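Local coordinates for protein Exo-1,5-alpha-l-arabinofuranobiosidase (Gibberella zeae, PDB 2YDT) that probably splits arabinobiose units from the ends of alpha-1,5-linked L-arabinan, as an exo-acting glycoside hydrolase, at residues L42-N47 / W56-K61; P88-L93 / V105-S110; N22-Q27 / S49-N54; E71-K76 / Y131-V136. All coordinates share one frame; numbering follows the deposited sequence. Where two conformers were deposited one is given.

Interaction 1. Residues L42-N47 / W56-K61. With AHR (alpha-L-arabinofuranose), chain C.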
# COMPACT_ATOMS: atom_id res chain seq x y z
N LEU A 42 -4.92 -13.61 -2.46
CA LEU A 42 -5.82 -13.06 -1.46
C LEU A 42 -5.96 -11.57 -1.73
O LEU A 42 -5.12 -10.97 -2.37
CB LEU A 42 -5.25 -13.26 -0.06
CG LEU A 42 -5.01 -14.70 0.39
CD1 LEU A 42 -4.43 -14.72 1.84
CD2 LEU A 42 -6.33 -15.57 0.31
N GLY A 43 -7.08 -11.03 -1.28
CA GLY A 43 -7.35 -9.62 -1.40
C GLY A 43 -8.12 -9.11 -0.21
O GLY A 43 -8.85 -9.88 0.44
N THR A 44 -8.02 -7.79 0.03
CA THR A 44 -8.75 -7.11 1.11
C THR A 44 -8.92 -5.64 0.78
O THR A 44 -8.42 -5.13 -0.26
CB THR A 44 -8.01 -7.31 2.46
OG1 THR A 44 -8.89 -6.92 3.55
CG2 THR A 44 -6.69 -6.49 2.52
N TRP A 45 -9.67 -4.95 1.62
CA TRP A 45 -10.00 -3.54 1.46
C TRP A 45 -10.62 -3.02 2.73
O TRP A 45 -10.99 -3.82 3.64
CB TRP A 45 -10.98 -3.31 0.31
CG TRP A 45 -12.31 -4.08 0.44
CD1 TRP A 45 -13.44 -3.65 1.07
CD2 TRP A 45 -12.60 -5.40 -0.01
NE1 TRP A 45 -14.42 -4.60 1.02
CE2 TRP A 45 -13.95 -5.69 0.35
CE3 TRP A 45 -11.87 -6.37 -0.72
CZ2 TRP A 45 -14.56 -6.90 0.04
CZ3 TRP A 45 -12.48 -7.56 -1.04
CH2 TRP A 45 -13.82 -7.83 -0.66
N GLU A 46 -10.72 -1.69 2.82
CA GLU A 46 -11.50 -1.03 3.91
C GLU A 46 -12.97 -1.23 3.61
O GLU A 46 -13.44 -0.85 2.54
CB GLU A 46 -11.23 0.47 3.96
CG GLU A 46 -9.80 0.85 4.28
CD GLU A 46 -9.48 2.33 4.15
OE1 GLU A 46 -10.31 3.12 3.69
OE2 GLU A 46 -8.35 2.69 4.51
N ASN A 47 -13.73 -1.77 4.57
CA ASN A 47 -15.12 -2.17 4.36
C ASN A 47 -16.00 -1.39 5.33
O ASN A 47 -15.96 -1.59 6.55
CB ASN A 47 -15.18 -3.68 4.62
CG ASN A 47 -16.48 -4.33 4.16
OD1 ASN A 47 -16.72 -4.43 2.96
ND2 ASN A 47 -17.29 -4.83 5.13
N TRP A 56 -14.47 -4.75 9.95
CA TRP A 56 -13.46 -5.81 9.78
C TRP A 56 -12.85 -5.68 8.39
O TRP A 56 -13.41 -4.99 7.52
CB TRP A 56 -14.09 -7.19 9.93
CG TRP A 56 -15.13 -7.46 8.87
CD1 TRP A 56 -14.91 -8.05 7.64
CD2 TRP A 56 -16.52 -7.13 8.91
NE1 TRP A 56 -16.07 -8.06 6.91
CE2 TRP A 56 -17.08 -7.49 7.66
CE3 TRP A 56 -17.34 -6.53 9.86
CZ2 TRP A 56 -18.44 -7.35 7.38
CZ3 TRP A 56 -18.69 -6.34 9.57
CH2 TRP A 56 -19.22 -6.76 8.33
N PHE A 57 -11.74 -6.38 8.17
CA PHE A 57 -11.16 -6.45 6.83
C PHE A 57 -11.62 -7.76 6.20
O PHE A 57 -11.19 -8.85 6.64
CB PHE A 57 -9.63 -6.43 6.87
CG PHE A 57 -9.03 -5.16 7.44
CD1 PHE A 57 -9.52 -3.91 7.10
CD2 PHE A 57 -7.89 -5.24 8.20
CE1 PHE A 57 -8.92 -2.74 7.59
CE2 PHE A 57 -7.24 -4.06 8.68
CZ PHE A 57 -7.80 -2.81 8.38
N PRO A 58 -12.42 -7.69 5.11
CA PRO A 58 -12.75 -8.95 4.40
C PRO A 58 -11.51 -9.59 3.72
O PRO A 58 -10.60 -8.89 3.26
CB PRO A 58 -13.75 -8.50 3.33
CG PRO A 58 -14.15 -7.10 3.70
CD PRO A 58 -13.00 -6.52 4.45
N ILE A 59 -11.49 -10.92 3.66
CA ILE A 59 -10.45 -11.64 2.93
C ILE A 59 -11.09 -12.47 1.85
O ILE A 59 -11.85 -13.41 2.15
CB ILE A 59 -9.62 -12.53 3.89
CG1 ILE A 59 -8.94 -11.64 4.94
CG2 ILE A 59 -8.56 -13.39 3.10
CD1 ILE A 59 -7.75 -10.77 4.43
N VAL A 60 -10.78 -12.12 0.61
CA VAL A 60 -11.21 -12.89 -0.57
C VAL A 60 -10.06 -13.70 -1.13
O VAL A 60 -8.89 -13.37 -0.98
CB VAL A 60 -11.84 -12.00 -1.67
CG1 VAL A 60 -13.15 -11.42 -1.17
CG2 VAL A 60 -10.88 -10.90 -2.10
N LYS A 61 -10.41 -14.82 -1.75
CA LYS A 61 -9.41 -15.74 -2.30
C LYS A 61 -9.76 -16.05 -3.76
O LYS A 61 -10.94 -16.25 -4.08
CB LYS A 61 -9.43 -17.04 -1.51
CG LYS A 61 -8.55 -18.14 -2.12
CD LYS A 61 -8.44 -19.29 -1.15
CE LYS A 61 -7.74 -20.47 -1.77
NZ LYS A 61 -7.47 -21.54 -0.79
O5 AHR C . -7.64 5.20 4.26
C5 AHR C . -8.70 6.11 4.59
C4 AHR C . -8.25 7.55 4.53
O4 AHR C . -7.24 7.85 5.48
C3 AHR C . -9.36 8.55 4.91
O3 AHR C . -10.29 8.82 3.83
C2 AHR C . -8.55 9.79 5.22
O2 AHR C . -9.15 10.69 6.16
C1 AHR C . -7.27 9.22 5.76
O HOH W 1 -12.75 -2.25 7.40
O HOH W 2 -16.53 -3.91 7.89
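Gly-43 and Val-60 form a hydrogen-bonded pair of two antiparallel strands. Gly-43 N donates to Val-60 O at 3.0 Å, and Val-60 N returns to Gly-43 O at 3.0 Å. Beyond this pair the strands draw apart, and a side chain takes over. Thr-44 OG1 lies anti to its own backbone N (chi1 -166°) and donates to Pro-58 O at 2.6 Å. Further on, water does the bridging. Water 1 joins Asn-47 N to Trp-56 O. Water 2 takes the N-H groups of Asn-47 ND2 and Trp-56 N and donates to Asn-47 O; it also sits over a face of the Trp-56 ring.

The apolar packing centres on Trp-45. Pro-58 lies across one face of the indole, with Pro-58 CG 3.6 Å from Trp-45 CE2. Pro-58 CB makes a CH-pi contact over the six-membered ring. Val-60 CG1 meets the ring edge, 3.7 Å from Trp-45 CH2. A hydrogen bond from Trp-45 NE1 to Asn-47 OD1 at 3.0 Å, within its own strand, helps hold the indole. Pro-58 CG also touches the amide carbon of Asn-47.

Glu-46 leaves the strand on the side away from 56-61, and its carboxylate lies in the ligand pocket. Its OE2 accepts from O5 of the arabinofuranose at 2.6 Å and also from Gln-87 N. Its OE1 is bonded to Tyr-48 OH.

The two strands are the middle pair of a four-stranded antiparallel blade. Strand 28-35 flanks 42-47, strand 70-75 flanks 56-61, and strand 87-92 of the next blade packs on Thr-44, Glu-46 and Phe-57.

Interaction 2. Residues P88-L93 / V105-S110. With SO4 (sulfate ion), chain H.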
# COMPACT_ATOMS: atom_id res chain seq x y z
N PRO A 88 -5.58 -1.58 5.38
CA PRO A 88 -5.10 -2.93 5.43
C PRO A 88 -3.94 -3.18 4.48
O PRO A 88 -3.82 -2.50 3.44
CB PRO A 88 -6.33 -3.76 5.02
CG PRO A 88 -7.02 -2.85 4.05
CD PRO A 88 -6.85 -1.47 4.67
N GLN A 89 -3.07 -4.11 4.84
CA GLN A 89 -1.90 -4.49 3.99
C GLN A 89 -1.64 -5.97 4.22
O GLN A 89 -1.43 -6.41 5.35
CB GLN A 89 -0.69 -3.61 4.28
CG GLN A 89 0.57 -3.99 3.49
CD GLN A 89 0.43 -3.65 2.03
OE1 GLN A 89 0.82 -4.47 1.16
NE2 GLN A 89 -0.09 -2.51 1.75
N LEU A 90 -1.65 -6.76 3.15
CA LEU A 90 -1.36 -8.19 3.23
C LEU A 90 0.08 -8.45 2.84
O LEU A 90 0.63 -7.80 1.92
CB LEU A 90 -2.29 -8.97 2.29
CG LEU A 90 -3.79 -8.95 2.66
CD1 LEU A 90 -4.64 -9.50 1.50
CD2 LEU A 90 -3.97 -9.80 3.95
N TYR A 91 0.68 -9.47 3.45
CA TYR A 91 2.10 -9.76 3.24
C TYR A 91 2.34 -11.23 3.61
O TYR A 91 1.82 -11.72 4.60
CB TYR A 91 2.95 -8.88 4.16
CG TYR A 91 4.43 -9.11 4.04
CD1 TYR A 91 5.11 -8.67 2.92
CD2 TYR A 91 5.13 -9.80 5.02
CE1 TYR A 91 6.45 -8.91 2.74
CE2 TYR A 91 6.50 -10.01 4.88
CZ TYR A 91 7.15 -9.58 3.74
OH TYR A 91 8.51 -9.81 3.54
N GLU A 92 3.14 -11.93 2.83
CA GLU A 92 3.50 -13.31 3.17
C GLU A 92 4.94 -13.36 3.67
O GLU A 92 5.86 -12.89 2.98
CB GLU A 92 3.35 -14.20 1.93
CG GLU A 92 3.65 -15.69 2.17
CD GLU A 92 3.74 -16.50 0.87
OE1 GLU A 92 4.59 -16.17 -0.00
OE2 GLU A 92 2.98 -17.46 0.74
N LEU A 93 5.15 -13.97 4.84
CA LEU A 93 6.52 -14.15 5.33
C LEU A 93 7.39 -14.99 4.40
O LEU A 93 7.02 -16.14 4.06
CB LEU A 93 6.49 -14.82 6.70
CG LEU A 93 5.88 -14.02 7.86
CD1 LEU A 93 6.22 -14.70 9.24
CD2 LEU A 93 6.31 -12.52 7.89
N VAL A 105 0.74 -15.71 6.66
CA VAL A 105 0.18 -14.50 6.07
C VAL A 105 -0.06 -13.46 7.14
O VAL A 105 -0.67 -13.76 8.16
CB VAL A 105 -1.13 -14.77 5.33
CG1 VAL A 105 -1.68 -13.43 4.69
CG2 VAL A 105 -0.91 -15.83 4.25
N LEU A 106 0.49 -12.26 6.95
CA LEU A 106 0.23 -11.16 7.83
C LEU A 106 -0.81 -10.21 7.18
O LEU A 106 -0.85 -10.00 5.97
CB LEU A 106 1.49 -10.37 8.12
CG LEU A 106 2.66 -11.10 8.75
CD1 LEU A 106 3.79 -10.11 9.14
CD2 LEU A 106 2.21 -11.94 9.94
N CYS A 107 -1.66 -9.67 8.04
CA CYS A 107 -2.53 -8.54 7.69
C CYS A 107 -2.26 -7.46 8.71
O CYS A 107 -2.53 -7.65 9.91
CB CYS A 107 -4.00 -8.95 7.73
SG CYS A 107 -5.09 -7.57 7.09
N SER A 108 -1.67 -6.34 8.28
CA SER A 108 -1.54 -5.19 9.12
C SER A 108 -2.59 -4.17 8.72
O SER A 108 -3.12 -4.23 7.65
CB SER A 108 -0.12 -4.61 9.00
OG SER A 108 0.09 -3.55 9.91
N GLY A 109 -2.93 -3.27 9.62
CA GLY A 109 -3.93 -2.25 9.38
C GLY A 109 -4.17 -1.47 10.65
O GLY A 109 -3.53 -1.75 11.68
N SER A 110 -5.06 -0.49 10.57
CA SER A 110 -5.28 0.41 11.68
C SER A 110 -6.64 0.16 12.35
O SER A 110 -7.68 0.23 11.69
CB SER A 110 -5.16 1.84 11.19
OG SER A 110 -5.22 2.71 12.31
S SO4 H . 9.59 -9.31 0.56
O1 SO4 H . 9.86 -8.72 1.84
O2 SO4 H . 8.62 -8.44 -0.18
O3 SO4 H . 10.83 -9.47 -0.17
O4 SO4 H . 9.02 -10.64 0.70
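Pro-88 meets Gly-109 at the start of this antiparallel pair, and its CA lies 3.2 Å from Ser-108 O in a CA-H...O contact. Gln-89 follows as a hydrogen-bonded partner of Ser-108. Gln-89 N reaches Ser-108 O at 2.8 Å, and Ser-108 N reaches Gln-89 O at 2.9 Å. Leu-90 and Cys-107 are a non-hydrogen-bonded pair. Leu-90 holds CG beside its backbone N (chi1 -66°), and its CD2 lies alongside Cys-107 CB at 3.9 Å. On this face Leu-90 also packs on Leu-42 and Thr-44 of the preceding blade.

Tyr-91 pairs with Leu-106 by two backbone bonds. The straighter one, Leu-106 N to Tyr-91 O, is 2.8 Å long. The Tyr-91 ring turns its edge to Leu-106 CD1. Its OH bonds Thr-161 OG1 and approaches a sulfate ion, probably from the crystallisation liquor, at a distance too short to trust. Past Glu-92 the strand ends. The side chain of Leu-93 reaches across, and its CD2 touches Leu-106 CD1 at 3.7 Å.

Strands 87-92 and 105-111 form a beta hairpin with a long connection. They are the two inner strands of a four-stranded blade, consistent with a six-bladed beta-propeller of the sialidase type.

Interaction 3. Residues N22-Q27 / S49-N54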
# COMPACT_ATOMS: atom_id res chain seq x y z
N ASN A 22 -26.46 0.43 1.45
CA ASN A 22 -26.48 1.11 2.74
C ASN A 22 -25.11 1.21 3.43
O ASN A 22 -24.99 1.78 4.54
CB ASN A 22 -27.45 0.38 3.69
CG ASN A 22 -27.04 -1.05 3.95
OD1 ASN A 22 -26.89 -1.85 3.00
ND2 ASN A 22 -26.86 -1.42 5.24
N TYR A 23 -24.04 0.69 2.83
CA TYR A 23 -22.70 0.92 3.39
C TYR A 23 -22.38 2.41 3.41
O TYR A 23 -22.89 3.19 2.57
CB TYR A 23 -21.63 0.14 2.58
CG TYR A 23 -21.34 -1.25 3.06
CD1 TYR A 23 -22.28 -2.02 3.72
CD2 TYR A 23 -20.08 -1.82 2.80
CE1 TYR A 23 -21.96 -3.29 4.16
CE2 TYR A 23 -19.78 -3.10 3.23
CZ TYR A 23 -20.69 -3.82 3.92
OH TYR A 23 -20.37 -5.10 4.34
N ARG A 24 -21.62 2.83 4.40
CA ARG A 24 -21.26 4.24 4.60
C ARG A 24 -20.22 4.73 3.60
O ARG A 24 -19.22 4.08 3.42
CB ARG A 24 -20.74 4.43 6.02
CG ARG A 24 -21.76 4.06 7.10
CD ARG A 24 -21.17 4.09 8.53
NE ARG A 24 -20.21 3.02 8.76
CZ ARG A 24 -18.87 3.16 8.72
NH1 ARG A 24 -18.29 4.35 8.56
NH2 ARG A 24 -18.10 2.07 8.91
N ASP A 25 -20.46 5.88 2.99
CA ASP A 25 -19.51 6.54 2.05
C ASP A 25 -18.12 6.56 2.67
O ASP A 25 -17.95 6.96 3.86
CB ASP A 25 -20.01 7.97 1.86
CG ASP A 25 -19.38 8.70 0.72
OD1 ASP A 25 -18.82 8.12 -0.22
OD2 ASP A 25 -19.54 9.94 0.76
N PRO A 26 -17.09 6.07 1.92
CA PRO A 26 -17.04 5.66 0.50
C PRO A 26 -17.41 4.20 0.21
O PRO A 26 -17.30 3.77 -0.94
CB PRO A 26 -15.59 5.92 0.14
CG PRO A 26 -14.86 5.53 1.38
CD PRO A 26 -15.73 6.05 2.50
N GLN A 27 -17.78 3.44 1.24
CA GLN A 27 -18.32 2.08 1.15
C GLN A 27 -17.21 1.04 1.09
O GLN A 27 -17.17 0.12 1.90
CB GLN A 27 -19.37 1.91 0.04
CG GLN A 27 -20.52 2.92 0.14
CD GLN A 27 -21.62 2.63 -0.85
OE1 GLN A 27 -21.35 2.54 -2.03
NE2 GLN A 27 -22.87 2.45 -0.37
N SER A 49 -18.89 -0.89 6.66
CA SER A 49 -20.19 -1.47 7.03
C SER A 49 -20.84 -0.66 8.15
O SER A 49 -20.19 0.03 8.90
CB SER A 49 -20.01 -2.93 7.43
OG SER A 49 -19.09 -3.04 8.49
N PRO A 50 -22.19 -0.74 8.27
CA PRO A 50 -22.87 -0.10 9.39
C PRO A 50 -22.56 -0.86 10.68
O PRO A 50 -22.66 -2.08 10.70
CB PRO A 50 -24.37 -0.24 9.02
CG PRO A 50 -24.39 -0.85 7.66
CD PRO A 50 -23.09 -1.51 7.41
N GLU A 51 -22.22 -0.12 11.74
CA GLU A 51 -21.73 -0.68 12.99
C GLU A 51 -22.79 -0.52 14.12
O GLU A 51 -23.42 0.49 14.15
CB GLU A 51 -20.48 0.06 13.41
CG GLU A 51 -19.29 -0.22 12.49
CD GLU A 51 -18.05 0.52 12.92
OE1 GLU A 51 -18.04 1.75 12.75
OE2 GLU A 51 -17.10 -0.14 13.43
N PRO A 52 -22.92 -1.49 15.04
CA PRO A 52 -22.17 -2.72 15.10
C PRO A 52 -22.67 -3.77 14.12
O PRO A 52 -23.73 -3.54 13.51
CB PRO A 52 -22.36 -3.20 16.54
CG PRO A 52 -23.68 -2.62 16.92
CD PRO A 52 -23.79 -1.33 16.23
N PRO A 53 -21.94 -4.85 13.91
CA PRO A 53 -20.64 -5.21 14.52
C PRO A 53 -19.52 -4.26 14.07
O PRO A 53 -19.65 -3.60 13.01
CB PRO A 53 -20.35 -6.60 13.98
CG PRO A 53 -21.38 -6.91 12.99
CD PRO A 53 -22.42 -5.87 12.97
N ASN A 54 -18.48 -4.17 14.87
CA ASN A 54 -17.30 -3.34 14.51
C ASN A 54 -16.79 -3.75 13.12
O ASN A 54 -16.80 -4.94 12.75
CB ASN A 54 -16.18 -3.56 15.51
CG ASN A 54 -16.55 -3.16 16.93
OD1 ASN A 54 -17.41 -2.29 17.16
ND2 ASN A 54 -15.84 -3.76 17.90
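Tyr-23 and Ser-49 bring the two backbones closest, with their CA atoms 5.0 Å apart. Neither segment is a regular helix or strand, and no backbone hydrogen bond joins them. Residues 22-27 turn back on themselves. A weak bond from Gln-27 N to Arg-24 O spans the turn, and Gln-27 NE2 donates to Tyr-23 O. Ser-49 and Pro-50 run extended past this turn.

The Tyr-23 ring lies flat against the Ser-49 backbone. Ser-49 CA sits over the ring centre, 3.8 Å from the centroid, in a CH-pi contact. Ser-49 CB approaches the same ring, 3.7 Å from Tyr-23 CZ. Pro-50 crosses at about a right angle, with its CD 3.8 Å from Tyr-23 CD1. Asn-22 ND2 adds a contact with Pro-50 CG.

Arg-24 supplies the polar grip. A bend in its chain (chi3 -69°) turns the guanidinium so that one side faces Ser-49 O. Arg-24 NE at 3.0 Å and Arg-24 NH2 at 2.9 Å both donate to Ser-49 O. The oxygen lies in the guanidinium plane, while both donors come from one face of the carbonyl plane. Glu-51 OE1 stands over a guanidinium face, 3.9 Å from Arg-24 NH2. This is a long salt bridge of charges alone. The same oxygen is hydrogen-bonded to Ser-114 OG and forms a salt bridge with Arg-85.

The Tyr-23 side chain is about 4 Å from that of Pro-19, which binds calcium in a structure of this protein, though no calcium is bound to this chain here. The contact ties an inter-blade loop to a loop within a blade, on the propeller face that carries the arabinose pocket.

Interaction 4. Residues E71-K76 / Y131-V136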
# COMPACT_ATOMS: atom_id res chain seq x y z
N GLU A 71 -15.15 -14.82 -0.66
CA GLU A 71 -14.72 -14.47 0.67
C GLU A 71 -14.51 -15.74 1.46
O GLU A 71 -15.37 -16.63 1.48
CB GLU A 71 -15.75 -13.58 1.38
CG GLU A 71 -15.29 -13.23 2.79
CD GLU A 71 -16.21 -12.32 3.50
OE1 GLU A 71 -16.70 -12.71 4.59
OE2 GLU A 71 -16.43 -11.21 3.01
N ILE A 72 -13.37 -15.84 2.11
CA ILE A 72 -13.03 -16.98 2.93
C ILE A 72 -12.96 -16.70 4.43
O ILE A 72 -13.09 -17.61 5.25
CB ILE A 72 -11.73 -17.68 2.44
CG1 ILE A 72 -10.48 -16.81 2.53
CG2 ILE A 72 -11.94 -18.24 1.03
CD1 ILE A 72 -9.15 -17.61 2.37
N SER A 73 -12.77 -15.44 4.80
CA SER A 73 -12.65 -15.06 6.19
C SER A 73 -12.74 -13.54 6.35
O SER A 73 -12.84 -12.78 5.35
CB SER A 73 -11.31 -15.53 6.78
OG SER A 73 -10.17 -14.87 6.19
N LYS A 74 -12.69 -13.14 7.61
CA LYS A 74 -12.67 -11.75 8.02
C LYS A 74 -11.59 -11.56 9.08
O LYS A 74 -11.50 -12.35 10.01
CB LYS A 74 -14.01 -11.33 8.62
CG LYS A 74 -15.23 -11.56 7.70
CD LYS A 74 -16.50 -11.15 8.42
CE LYS A 74 -17.76 -11.41 7.63
NZ LYS A 74 -18.90 -11.47 8.59
N VAL A 75 -10.77 -10.52 8.93
CA VAL A 75 -9.84 -10.13 9.96
C VAL A 75 -10.59 -9.15 10.87
O VAL A 75 -11.01 -8.06 10.46
CB VAL A 75 -8.56 -9.47 9.41
CG1 VAL A 75 -7.47 -9.50 10.53
CG2 VAL A 75 -8.06 -10.17 8.18
N LYS A 76 -10.77 -9.54 12.13
CA LYS A 76 -11.51 -8.76 13.12
C LYS A 76 -10.61 -8.24 14.25
O LYS A 76 -9.61 -8.89 14.61
CB LYS A 76 -12.64 -9.59 13.75
CG LYS A 76 -13.68 -10.06 12.76
CD LYS A 76 -14.86 -10.72 13.46
CE LYS A 76 -15.86 -11.26 12.49
NZ LYS A 76 -17.03 -11.97 13.19
N TYR A 131 -7.53 -18.52 6.15
CA TYR A 131 -8.81 -19.00 6.64
C TYR A 131 -9.12 -18.57 8.09
O TYR A 131 -10.29 -18.31 8.40
CB TYR A 131 -8.92 -20.54 6.47
CG TYR A 131 -9.15 -20.91 5.03
CD1 TYR A 131 -10.44 -20.93 4.50
CD2 TYR A 131 -8.09 -21.23 4.21
CE1 TYR A 131 -10.66 -21.23 3.18
CE2 TYR A 131 -8.31 -21.54 2.85
CZ TYR A 131 -9.61 -21.54 2.36
OH TYR A 131 -9.87 -21.83 1.02
N THR A 132 -8.10 -18.50 8.95
CA THR A 132 -8.27 -17.97 10.29
C THR A 132 -7.17 -16.97 10.59
O THR A 132 -6.10 -16.99 9.97
CB THR A 132 -8.29 -19.05 11.39
OG1 THR A 132 -7.04 -19.71 11.39
CG2 THR A 132 -9.42 -20.12 11.13
N TRP A 133 -7.42 -16.16 11.60
CA TRP A 133 -6.53 -15.08 12.02
C TRP A 133 -6.34 -15.03 13.50
O TRP A 133 -7.28 -15.31 14.28
CB TRP A 133 -7.08 -13.71 11.55
CG TRP A 133 -7.23 -13.67 10.06
CD1 TRP A 133 -8.36 -14.01 9.33
CD2 TRP A 133 -6.20 -13.38 9.09
NE1 TRP A 133 -8.07 -13.96 7.99
CE2 TRP A 133 -6.77 -13.58 7.81
CE3 TRP A 133 -4.87 -12.95 9.19
CZ2 TRP A 133 -6.04 -13.35 6.64
CZ3 TRP A 133 -4.16 -12.76 8.04
CH2 TRP A 133 -4.75 -12.95 6.77
N GLU A 134 -5.12 -14.63 13.91
CA GLU A 134 -4.75 -14.41 15.32
C GLU A 134 -4.09 -13.04 15.45
O GLU A 134 -3.26 -12.67 14.61
CB GLU A 134 -3.80 -15.51 15.85
CG GLU A 134 -2.28 -15.30 15.55
CD GLU A 134 -1.31 -16.32 16.20
OE1 GLU A 134 -0.56 -15.93 17.16
OE2 GLU A 134 -1.28 -17.45 15.70
N PHE A 135 -4.46 -12.29 16.49
CA PHE A 135 -3.75 -11.06 16.88
C PHE A 135 -2.31 -11.39 17.23
O PHE A 135 -2.04 -12.35 17.99
CB PHE A 135 -4.42 -10.42 18.08
CG PHE A 135 -3.65 -9.27 18.64
CD1 PHE A 135 -3.55 -8.11 17.92
CD2 PHE A 135 -3.06 -9.34 19.90
CE1 PHE A 135 -2.84 -7.04 18.41
CE2 PHE A 135 -2.33 -8.25 20.41
CZ PHE A 135 -2.25 -7.10 19.67
N VAL A 136 -1.36 -10.63 16.67
CA VAL A 136 0.05 -10.86 16.96
C VAL A 136 0.58 -9.81 17.91
O VAL A 136 1.04 -10.14 19.02
CB VAL A 136 0.91 -10.93 15.67
CG1 VAL A 136 2.40 -11.15 16.05
CG2 VAL A 136 0.37 -12.06 14.75
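The first torsions of Ser-73 and Trp-133 turn their polar groups toward each other. Ser-73 holds OG between its backbone N and carbonyl carbon (chi1 66°), and Trp-133 holds CG beside its backbone N (chi1 -59°). The indole edge then faces the hydroxyl. Trp-133 NE1 donates to Ser-73 OG at 2.9 Å, nearly straight (165°), with the oxygen in the ring plane. Ser-73 OG is also bonded to Gly-130 O.

Val-75 covers a face of the same indole. Its CG2 is 3.7 Å from the centroid of the five-membered ring, a CH-pi contact. Ile-72 does likewise for Tyr-131, its CD1 lying over the ring centre at 3.9 Å. Ile-72 CB touches Tyr-131 CE1 at 3.8 Å. Tyr-131 OH is bonded to Lys-61 NZ.

Ile-72 and Ser-73 both lie opposite Ile-59, a classic beta bulge. Their CB atoms both point toward 131-133.

Ser-126, Asp-128, Gly-130, Thr-132 and Trp-133 fit the Asp-box pattern Ser-x-Asp-x-Gly-x-Thr-Trp of sialidase-like propellers. Asp-128 bonds Thr-132 OG1. As is usual for this motif, it lies between the third and fourth strands of its blade. Here it packs on the outermost strand of the preceding blade.

Interactions 1 and 2 belong to successive propeller blades. Pro-88 joins them, its CB 3.8 Å from Phe-57 CZ and its CD 3.8 Å from Glu-46 CG. Interaction 4 closes the outer part of the same seam. Strand 70-75 bonds strand 57-62 through Phe-57 O and Val-75 N at 2.9 Å, while Trp-133 CZ3 reaches Cys-107 CB of interaction 2 at 3.8 Å. Interaction 3 meets interaction 1 at Asn-47 ND2 and Tyr-23 OH, 3.2 Å apart, a probable hydrogen bond. Interaction 1 is the contact that reaches the arabinofuranose. The side chains of Pro-88 and Arg-24 are about 7 Å and 10 Å from that sugar. Interaction 4 lies away from the known sites.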